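Local coordinates for importin subunit beta-1 (Saccharomyces cerevisiae, PDB 5OWU), which serves as the beta subunit in nuclear protein import, working through importin alpha, which binds the classical nuclear localization signal of the cargo, at residues Gln46-Glu51 with Asn113-Leu118; Thr526-Ala531 with Ala540-Phe545; Lys832-Gly837 with Gln842-Thr847. All coordinates share one frame; numbering follows the deposited sequence.

Interaction 1 (Gln46-Glu51 with Asn113-Leu118); sequences QVLIDE and NAAAQL
Leu48, in the last turn of helix 37-48, comes closest to helix 109-126 at Ala115, and with 7.8 Å between the two CA atoms the backbones stay apart and side chains have to bridge the gap. Most of the bridging is done by Leu48, whose CB is aimed at the other helix. Its CG lies anti to the backbone N (chi1 175°), a torsion that carries CG and its methyls toward helix 109-126. CD2 does the touching. Leu48 CD2 sits 4.0 Å from Leu118 CD2 and 4.3 Å from Ala115 CB, between Ala115 and Leu118, which are about one helical turn apart. The other methyl, Leu48 CD1, turns toward Ala114 and stops 4.7 Å from Ala114 CB. Leu118 has nearly the same torsions as Leu48, and its CB also points across the gap. The two leucines run past each other in opposing senses and touch by one methyl each. What Leu48 meets on the partner helix is methyl groups, not backbone. All three touching residues are buried, and what joins the segments is apolar contact alone, within a modest 116 Å² of buried surface. The backbone at Leu48 has a polar tie of its own, since its O accepts from NE of Arg58. The contact joins HEAT repeat 2 to HEAT repeat 3, with two further helices closing round it: Ala103 of helix 90-104 touches both Leu48 and Ala115, and Ala62 of helix 55-67 touches both Leu48 and Ala114. Beyond these, helix 3-15 packs against Val47, while helix 149-165 covers Ala116 on the other flank.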
loop_
_atom_site.group_PDB
_atom_site.type_symbol
_atom_site.label_atom_id
_atom_site.label_comp_id
_atom_site.label_asym_id
_atom_site.label_seq_id
_atom_site.Cartn_x
_atom_site.Cartn_y
_atom_site.Cartn_z
ATOM N N GLN A 46 1.700 -39.302 10.328
ATOM C CA GLN A 46 2.145 -40.627 9.906
ATOM C C GLN A 46 2.209 -40.728 8.385
ATOM O O GLN A 46 3.113 -41.368 7.838
ATOM C CB GLN A 46 1.230 -41.713 10.479
ATOM C CG GLN A 46 1.420 -41.995 11.979
ATOM C CD GLN A 46 2.777 -42.614 12.349
ATOM O OE1 GLN A 46 3.285 -42.386 13.451
ATOM N NE2 GLN A 46 3.353 -43.413 11.445
ATOM N N VAL A 47 1.270 -40.096 7.680
ATOM C CA VAL A 47 1.319 -40.125 6.222
ATOM C C VAL A 47 2.515 -39.329 5.721
ATOM O O VAL A 47 3.188 -39.731 4.763
ATOM C CB VAL A 47 -0.005 -39.613 5.629
ATOM C CG1 VAL A 47 0.097 -39.463 4.106
ATOM C CG2 VAL A 47 -1.146 -40.563 5.989
ATOM N N LEU A 48 2.821 -38.203 6.373
ATOM C CA LEU A 48 4.003 -37.432 5.987
ATOM C C LEU A 48 5.231 -38.324 5.814
ATOM O O LEU A 48 6.010 -38.135 4.877
ATOM C CB LEU A 48 4.278 -36.343 7.022
ATOM C CG LEU A 48 5.549 -35.509 6.845
ATOM C CD1 LEU A 48 5.628 -34.878 5.457
ATOM C CD2 LEU A 48 5.595 -34.444 7.919
ATOM N N ILE A 49 5.412 -39.311 6.694
ATOM C CA ILE A 49 6.602 -40.156 6.669
ATOM C C ILE A 49 6.360 -41.488 5.962
ATOM O O ILE A 49 7.243 -42.350 5.974
ATOM C CB ILE A 49 7.141 -40.405 8.090
ATOM C CG1 ILE A 49 6.096 -41.142 8.942
ATOM C CG2 ILE A 49 7.553 -39.087 8.745
ATOM C CD1 ILE A 49 6.639 -41.698 10.231
ATOM N N ASP A 50 5.191 -41.684 5.356
ATOM C CA ASP A 50 4.835 -42.979 4.768
ATOM C C ASP A 50 5.351 -43.033 3.334
ATOM O O ASP A 50 4.770 -42.437 2.425
ATOM C CB ASP A 50 3.328 -43.193 4.831
ATOM C CG ASP A 50 2.890 -44.493 4.172
ATOM O OD1 ASP A 50 3.652 -45.480 4.224
ATOM O OD2 ASP A 50 1.783 -44.522 3.598
ATOM N N GLU A 51 6.446 -43.767 3.123
ATOM C CA GLU A 51 7.034 -43.864 1.791
ATOM C C GLU A 51 6.095 -44.536 0.793
ATOM O O GLU A 51 6.222 -44.302 -0.413
ATOM C CB GLU A 51 8.359 -44.626 1.860
ATOM C CG GLU A 51 9.499 -43.829 2.505
ATOM C CD GLU A 51 10.174 -44.560 3.659
ATOM O OE1 GLU A 51 9.535 -45.447 4.268
ATOM O OE2 GLU A 51 11.347 -44.239 3.959
ATOM N N ASN A 113 10.764 -29.635 3.004
ATOM C CA ASN A 113 10.131 -28.319 3.077
ATOM C C ASN A 113 8.789 -28.386 3.808
ATOM O O ASN A 113 8.516 -27.586 4.719
ATOM C CB ASN A 113 9.946 -27.761 1.663
ATOM C CG ASN A 113 9.591 -26.283 1.658
ATOM O OD1 ASN A 113 10.194 -25.487 2.368
ATOM N ND2 ASN A 113 8.608 -25.913 0.855
ATOM N N ALA A 114 7.924 -29.329 3.415
ATOM C CA ALA A 114 6.642 -29.458 4.113
ATOM C C ALA A 114 6.859 -29.704 5.601
ATOM O O ALA A 114 6.201 -29.087 6.457
ATOM C CB ALA A 114 5.826 -30.591 3.498
ATOM N N ALA A 115 7.796 -30.593 5.927
ATOM C CA ALA A 115 8.093 -30.888 7.321
ATOM C C ALA A 115 8.598 -29.649 8.047
ATOM O O ALA A 115 8.250 -29.417 9.210
ATOM C CB ALA A 115 9.119 -32.016 7.394
ATOM N N ALA A 116 9.415 -28.836 7.376
ATOM C CA ALA A 116 9.928 -27.619 7.993
ATOM C C ALA A 116 8.797 -26.656 8.321
ATOM O O ALA A 116 8.801 -26.018 9.381
ATOM C CB ALA A 116 10.947 -26.948 7.069
ATOM N N GLN A 117 7.820 -26.528 7.420
ATOM C CA GLN A 117 6.681 -25.660 7.705
ATOM C C GLN A 117 5.851 -26.190 8.875
ATOM O O GLN A 117 5.372 -25.409 9.712
ATOM C CB GLN A 117 5.819 -25.511 6.456
ATOM C CG GLN A 117 6.525 -24.865 5.285
ATOM C CD GLN A 117 5.577 -24.532 4.149
ATOM O OE1 GLN A 117 4.610 -23.795 4.326
ATOM N NE2 GLN A 117 5.856 -25.073 2.972
ATOM N N LEU A 118 5.675 -27.515 8.953
ATOM C CA LEU A 118 4.917 -28.104 10.059
ATOM C C LEU A 118 5.636 -27.905 11.388
ATOM O O LEU A 118 5.026 -27.500 12.392
ATOM C CB LEU A 118 4.685 -29.596 9.790
ATOM C CG LEU A 118 3.969 -30.398 10.885
ATOM C CD1 LEU A 118 2.592 -29.842 11.108
ATOM C CD2 LEU A 118 3.891 -31.859 10.517
#

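Interaction 2 (Thr526-Ala531 with Ala540-Phe545); sequences TMVEYA and ASISTF
Ile542 reaches across to Met527 and Val528 with CD1 and CG2, the methyls of its two branches, and its conformation explains the contact. CG1 lies anti to the carbonyl carbon, and the extended second torsion (chi2 170°) projects CD1 toward helix 516-530. There Ile542 CD1 meets CG2 of Val528 at 3.7 Å and CB of Met527 at 4.0 Å. The other branch is used as well: CG2 of Ile542 lies 3.8 Å from that same CG2 of Val528, so one valine methyl is touched by both arms of the isoleucine, the two side chains meeting at a slant. Val528 holds CG1 anti to its backbone N (chi1 171°), and this places CG2, rather than CG1, in the contact. Met527 behaves differently. Its CB faces Ile542, but bends at both chi2 and chi3 lead the end of the side chain away from Ile542, and only its root serves here; the Met527 side chain also touches Leu503 and Val481 on other helices. Val579 and Val583 of helix 563-586 also pack on Ile542, and Lys586 of that helix donates from NZ to the carbonyl oxygens of Val528 and Ala531. Successive helices of HEAT repeats 12 and 13 are thus joined by a buried aliphatic contact, the kind of apolar helix-to-helix packing that builds an alpha-helical HEAT solenoid.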
loop_
_atom_site.group_PDB
_atom_site.type_symbol
_atom_site.label_atom_id
_atom_site.label_comp_id
_atom_site.label_asym_id
_atom_site.label_seq_id
_atom_site.Cartn_x
_atom_site.Cartn_y
_atom_site.Cartn_z
ATOM N N THR A 526 -8.664 16.313 -15.390
ATOM C CA THR A 526 -8.059 17.442 -14.693
ATOM C C THR A 526 -8.529 18.757 -15.303
ATOM O O THR A 526 -8.932 19.679 -14.580
ATOM C CB THR A 526 -6.529 17.324 -14.743
ATOM O OG1 THR A 526 -6.114 16.161 -14.018
ATOM C CG2 THR A 526 -5.858 18.544 -14.141
ATOM N N MET A 527 -8.525 18.855 -16.643
ATOM C CA MET A 527 -8.925 20.119 -17.253
ATOM C C MET A 527 -10.333 20.480 -16.815
ATOM O O MET A 527 -10.632 21.649 -16.527
ATOM C CB MET A 527 -8.860 20.048 -18.778
ATOM C CG MET A 527 -7.528 19.643 -19.354
ATOM S SD MET A 527 -6.177 20.634 -18.739
ATOM C CE MET A 527 -6.353 22.142 -19.693
ATOM N N VAL A 528 -11.208 19.478 -16.736
ATOM C CA VAL A 528 -12.580 19.744 -16.334
ATOM C C VAL A 528 -12.606 20.242 -14.902
ATOM O O VAL A 528 -13.223 21.266 -14.588
ATOM C CB VAL A 528 -13.446 18.484 -16.501
ATOM C CG1 VAL A 528 -14.832 18.697 -15.876
ATOM C CG2 VAL A 528 -13.573 18.127 -17.957
ATOM N N GLU A 529 -11.884 19.553 -14.023
ATOM C CA GLU A 529 -12.059 19.799 -12.601
ATOM C C GLU A 529 -11.498 21.155 -12.195
ATOM O O GLU A 529 -12.004 21.772 -11.254
ATOM C CB GLU A 529 -11.432 18.647 -11.823
ATOM C CG GLU A 529 -12.251 17.348 -12.018
ATOM C CD GLU A 529 -11.607 16.109 -11.426
ATOM O OE1 GLU A 529 -10.362 16.071 -11.311
ATOM O OE2 GLU A 529 -12.358 15.162 -11.090
ATOM N N TYR A 530 -10.509 21.668 -12.926
ATOM C CA TYR A 530 -9.953 22.983 -12.638
ATOM C C TYR A 530 -10.514 24.088 -13.524
ATOM O O TYR A 530 -10.081 25.236 -13.396
ATOM C CB TYR A 530 -8.426 22.943 -12.767
ATOM C CG TYR A 530 -7.760 22.242 -11.604
ATOM C CD1 TYR A 530 -7.558 20.868 -11.614
ATOM C CD2 TYR A 530 -7.354 22.958 -10.486
ATOM C CE1 TYR A 530 -6.955 20.225 -10.541
ATOM C CE2 TYR A 530 -6.755 22.326 -9.409
ATOM C CZ TYR A 530 -6.555 20.964 -9.444
ATOM O OH TYR A 530 -5.950 20.346 -8.378
ATOM N N ALA A 531 -11.468 23.790 -14.405
ATOM C CA ALA A 531 -11.957 24.815 -15.322
ATOM C C ALA A 531 -12.656 25.927 -14.553
ATOM O O ALA A 531 -13.327 25.684 -13.549
ATOM C CB ALA A 531 -12.904 24.214 -16.361
ATOM N N ALA A 540 -17.138 23.283 -22.565
ATOM C CA ALA A 540 -18.108 22.820 -23.548
ATOM C C ALA A 540 -17.439 21.914 -24.568
ATOM O O ALA A 540 -17.964 20.839 -24.893
ATOM C CB ALA A 540 -18.784 24.012 -24.229
ATOM N N SER A 541 -16.238 22.290 -25.031
ATOM C CA SER A 541 -15.568 21.475 -26.036
ATOM C C SER A 541 -15.334 20.064 -25.521
ATOM O O SER A 541 -15.499 19.092 -26.268
ATOM C CB SER A 541 -14.246 22.121 -26.463
ATOM O OG SER A 541 -14.493 23.326 -27.159
ATOM N N ILE A 542 -14.963 19.926 -24.245
ATOM C CA ILE A 542 -14.734 18.592 -23.697
ATOM C C ILE A 542 -16.043 17.817 -23.673
ATOM O O ILE A 542 -16.115 16.658 -24.107
ATOM C CB ILE A 542 -14.101 18.680 -22.293
ATOM C CG1 ILE A 542 -12.734 19.364 -22.365
ATOM C CG2 ILE A 542 -13.950 17.285 -21.684
ATOM C CD1 ILE A 542 -12.143 19.707 -21.002
ATOM N N SER A 543 -17.111 18.467 -23.208
ATOM C CA SER A 543 -18.390 17.777 -23.079
ATOM C C SER A 543 -18.821 17.215 -24.427
ATOM O O SER A 543 -19.015 15.999 -24.585
ATOM C CB SER A 543 -19.434 18.743 -22.520
ATOM O OG SER A 543 -20.720 18.151 -22.509
ATOM N N THR A 544 -18.904 18.096 -25.431
ATOM C CA THR A 544 -19.220 17.681 -26.794
ATOM C C THR A 544 -18.344 16.521 -27.229
ATOM O O THR A 544 -18.836 15.538 -27.800
ATOM C CB THR A 544 -19.043 18.869 -27.748
ATOM O OG1 THR A 544 -19.983 19.891 -27.416
ATOM C CG2 THR A 544 -19.251 18.460 -29.207
ATOM N N PHE A 545 -17.041 16.606 -26.948
ATOM C CA PHE A 545 -16.128 15.580 -27.430
ATOM C C PHE A 545 -16.450 14.229 -26.808
ATOM O O PHE A 545 -16.497 13.210 -27.509
ATOM C CB PHE A 545 -14.676 15.969 -27.140
ATOM C CG PHE A 545 -13.720 14.807 -27.214
ATOM C CD1 PHE A 545 -13.345 14.276 -28.436
ATOM C CD2 PHE A 545 -13.217 14.233 -26.063
ATOM C CE1 PHE A 545 -12.475 13.200 -28.502
ATOM C CE2 PHE A 545 -12.346 13.163 -26.126
ATOM C CZ PHE A 545 -11.977 12.645 -27.333
#

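Interaction 3 (Lys832-Gly837 with Gln842-Thr847); sequences KRTRSG and QATKDT
Lys845 and Arg835, their CA atoms just 4.5 Å apart, send their side chains off roughly at right angles: the lysine lies across the carbonyl O of Arg835, and the arginine tip reaches the carbonyl O of Lys845. In Arg835 a single bend at chi2 (62°) turns the chain, whose CB points away, so that NH1 comes to 2.9 Å from Lys845 O. The N-H is well off line (141°), so the bond is weak, and the carbonyl O lies at the edge of the guanidinium, near its plane. A crystal neighbour also touches Arg835, which may influence this pose. Lys845 runs across the last carbonyls of helix 825-836, bent at chi3. Its CE comes within 3.1 Å of Arg835 O and 3.7 Å of Gly837 O, while NZ finds its hydrogen-bond partner in OE1 of Gln838. The positive end probably gains from lying beside that helix end. Deeper in, Thr834 and Thr844 stand roughly perpendicular to each other and press methyl on methyl, CG2 to CG2 at 3.4 Å, tighter than usual. Their hydroxyls are engaged with other residues: OG1 of Thr834 with Tyr830 O, and that of Thr844 with Asp796, Arg800 and Ser841. Helix axes 7.9 Å apart at 142°, joined by a short loop from Gly837 onward, make this the antiparallel helical hairpin of HEAT repeat 19, the last in the protein.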
loop_
_atom_site.group_PDB
_atom_site.type_symbol
_atom_site.label_atom_id
_atom_site.label_comp_id
_atom_site.label_asym_id
_atom_site.label_seq_id
_atom_site.Cartn_x
_atom_site.Cartn_y
_atom_site.Cartn_z
ATOM N N LYS A 832 -7.573 20.902 21.494
ATOM C CA LYS A 832 -6.481 21.868 21.406
ATOM C C LYS A 832 -5.497 21.507 20.297
ATOM O O LYS A 832 -5.034 22.388 19.564
ATOM C CB LYS A 832 -5.783 21.972 22.760
ATOM C CG LYS A 832 -6.568 22.832 23.749
ATOM C CD LYS A 832 -6.618 22.255 25.159
ATOM C CE LYS A 832 -5.493 22.788 26.034
ATOM N NZ LYS A 832 -5.730 22.484 27.473
ATOM N N ARG A 833 -5.170 20.219 20.148
ATOM C CA ARG A 833 -4.306 19.803 19.048
ATOM C C ARG A 833 -4.943 20.121 17.703
ATOM O O ARG A 833 -4.255 20.546 16.767
ATOM C CB ARG A 833 -4.002 18.306 19.138
ATOM C CG ARG A 833 -3.274 17.875 20.400
ATOM C CD ARG A 833 -2.506 16.575 20.193
ATOM N NE ARG A 833 -3.258 15.586 19.419
ATOM C CZ ARG A 833 -4.063 14.662 19.937
ATOM N NH1 ARG A 833 -4.250 14.578 21.249
ATOM N NH2 ARG A 833 -4.695 13.813 19.134
ATOM N N THR A 834 -6.255 19.909 17.584
ATOM C CA THR A 834 -6.933 20.192 16.324
ATOM C C THR A 834 -7.025 21.691 16.069
ATOM O O THR A 834 -6.954 22.131 14.918
ATOM C CB THR A 834 -8.328 19.566 16.327
ATOM O OG1 THR A 834 -8.222 18.155 16.560
ATOM C CG2 THR A 834 -9.026 19.797 14.997
ATOM N N ARG A 835 -7.175 22.482 17.129
ATOM C CA ARG A 835 -7.289 23.928 16.998
ATOM C C ARG A 835 -5.943 24.580 16.701
ATOM O O ARG A 835 -5.904 25.646 16.076
ATOM C CB ARG A 835 -7.894 24.505 18.282
ATOM C CG ARG A 835 -7.901 26.021 18.389
ATOM C CD ARG A 835 -8.724 26.669 17.291
ATOM N NE ARG A 835 -8.752 28.121 17.439
ATOM C CZ ARG A 835 -9.201 28.965 16.516
ATOM N NH1 ARG A 835 -9.663 28.510 15.358
ATOM N NH2 ARG A 835 -9.182 30.271 16.748
ATOM N N SER A 836 -4.840 23.957 17.115
ATOM C CA SER A 836 -3.517 24.565 17.022
ATOM C C SER A 836 -2.672 24.017 15.877
ATOM O O SER A 836 -1.918 24.777 15.261
ATOM C CB SER A 836 -2.762 24.370 18.340
ATOM O OG SER A 836 -2.451 23.006 18.546
ATOM N N GLY A 837 -2.765 22.721 15.582
ATOM C CA GLY A 837 -1.974 22.123 14.519
ATOM C C GLY A 837 -2.109 22.877 13.213
ATOM O O GLY A 837 -3.212 22.990 12.674
ATOM N N GLN A 842 -7.951 25.862 7.935
ATOM C CA GLN A 842 -8.607 26.843 8.786
ATOM C C GLN A 842 -10.047 26.457 9.087
ATOM O O GLN A 842 -10.572 26.833 10.138
ATOM C CB GLN A 842 -8.564 28.228 8.138
ATOM C CG GLN A 842 -8.706 29.371 9.135
ATOM C CD GLN A 842 -7.499 29.503 10.050
ATOM O OE1 GLN A 842 -6.376 29.172 9.665
ATOM N NE2 GLN A 842 -7.725 29.982 11.268
ATOM N N ALA A 843 -10.705 25.724 8.187
ATOM C CA ALA A 843 -12.039 25.221 8.496
ATOM C C ALA A 843 -11.986 24.259 9.676
ATOM O O ALA A 843 -12.835 24.314 10.574
ATOM C CB ALA A 843 -12.649 24.543 7.269
ATOM N N THR A 844 -10.980 23.381 9.694
ATOM C CA THR A 844 -10.791 22.476 10.823
ATOM C C THR A 844 -10.570 23.246 12.118
ATOM O O THR A 844 -11.131 22.895 13.162
ATOM C CB THR A 844 -9.612 21.546 10.543
ATOM O OG1 THR A 844 -9.889 20.765 9.377
ATOM C CG2 THR A 844 -9.346 20.610 11.718
ATOM N N LYS A 845 -9.758 24.302 12.074
ATOM C CA LYS A 845 -9.481 25.059 13.291
ATOM C C LYS A 845 -10.712 25.833 13.746
ATOM O O LYS A 845 -10.950 25.974 14.951
ATOM C CB LYS A 845 -8.290 25.991 13.060
ATOM C CG LYS A 845 -7.011 25.240 12.701
ATOM C CD LYS A 845 -5.895 26.169 12.244
ATOM C CE LYS A 845 -4.802 26.272 13.292
ATOM N NZ LYS A 845 -3.647 27.081 12.822
ATOM N N ASP A 846 -11.512 26.329 12.801
ATOM C CA ASP A 846 -12.780 26.958 13.153
ATOM C C ASP A 846 -13.696 25.963 13.855
ATOM O O ASP A 846 -14.293 26.270 14.899
ATOM C CB ASP A 846 -13.461 27.512 11.897
ATOM C CG ASP A 846 -12.616 28.552 11.175
ATOM O OD1 ASP A 846 -11.786 29.220 11.832
ATOM O OD2 ASP A 846 -12.790 28.705 9.947
ATOM N N THR A 847 -13.823 24.760 13.291
ATOM C CA THR A 847 -14.636 23.730 13.927
ATOM C C THR A 847 -14.117 23.417 15.324
ATOM O O THR A 847 -14.904 23.252 16.262
ATOM C CB THR A 847 -14.655 22.467 13.065
ATOM O OG1 THR A 847 -15.055 22.798 11.726
ATOM C CG2 THR A 847 -15.631 21.439 13.634
#

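The three contacts follow one another along the chain and sample the superhelix from its N-terminal repeats to its last one. Interaction 1 lies across the centre of the chain from the other two, its own centre 64 Å from that of interaction 2 and 60 Å from that of interaction 3. Interactions 2 and 3 are nearer neighbours, with centres 35 Å apart and nearest atoms about 17 Å apart, still without touching. Interactions 1 and 2 join different HEAT repeats through buried aliphatic side chains; interaction 3 lies within a single repeat, is partly buried, and adds to its methyl packing one weak hydrogen bond and a lysine laid over carbonyls.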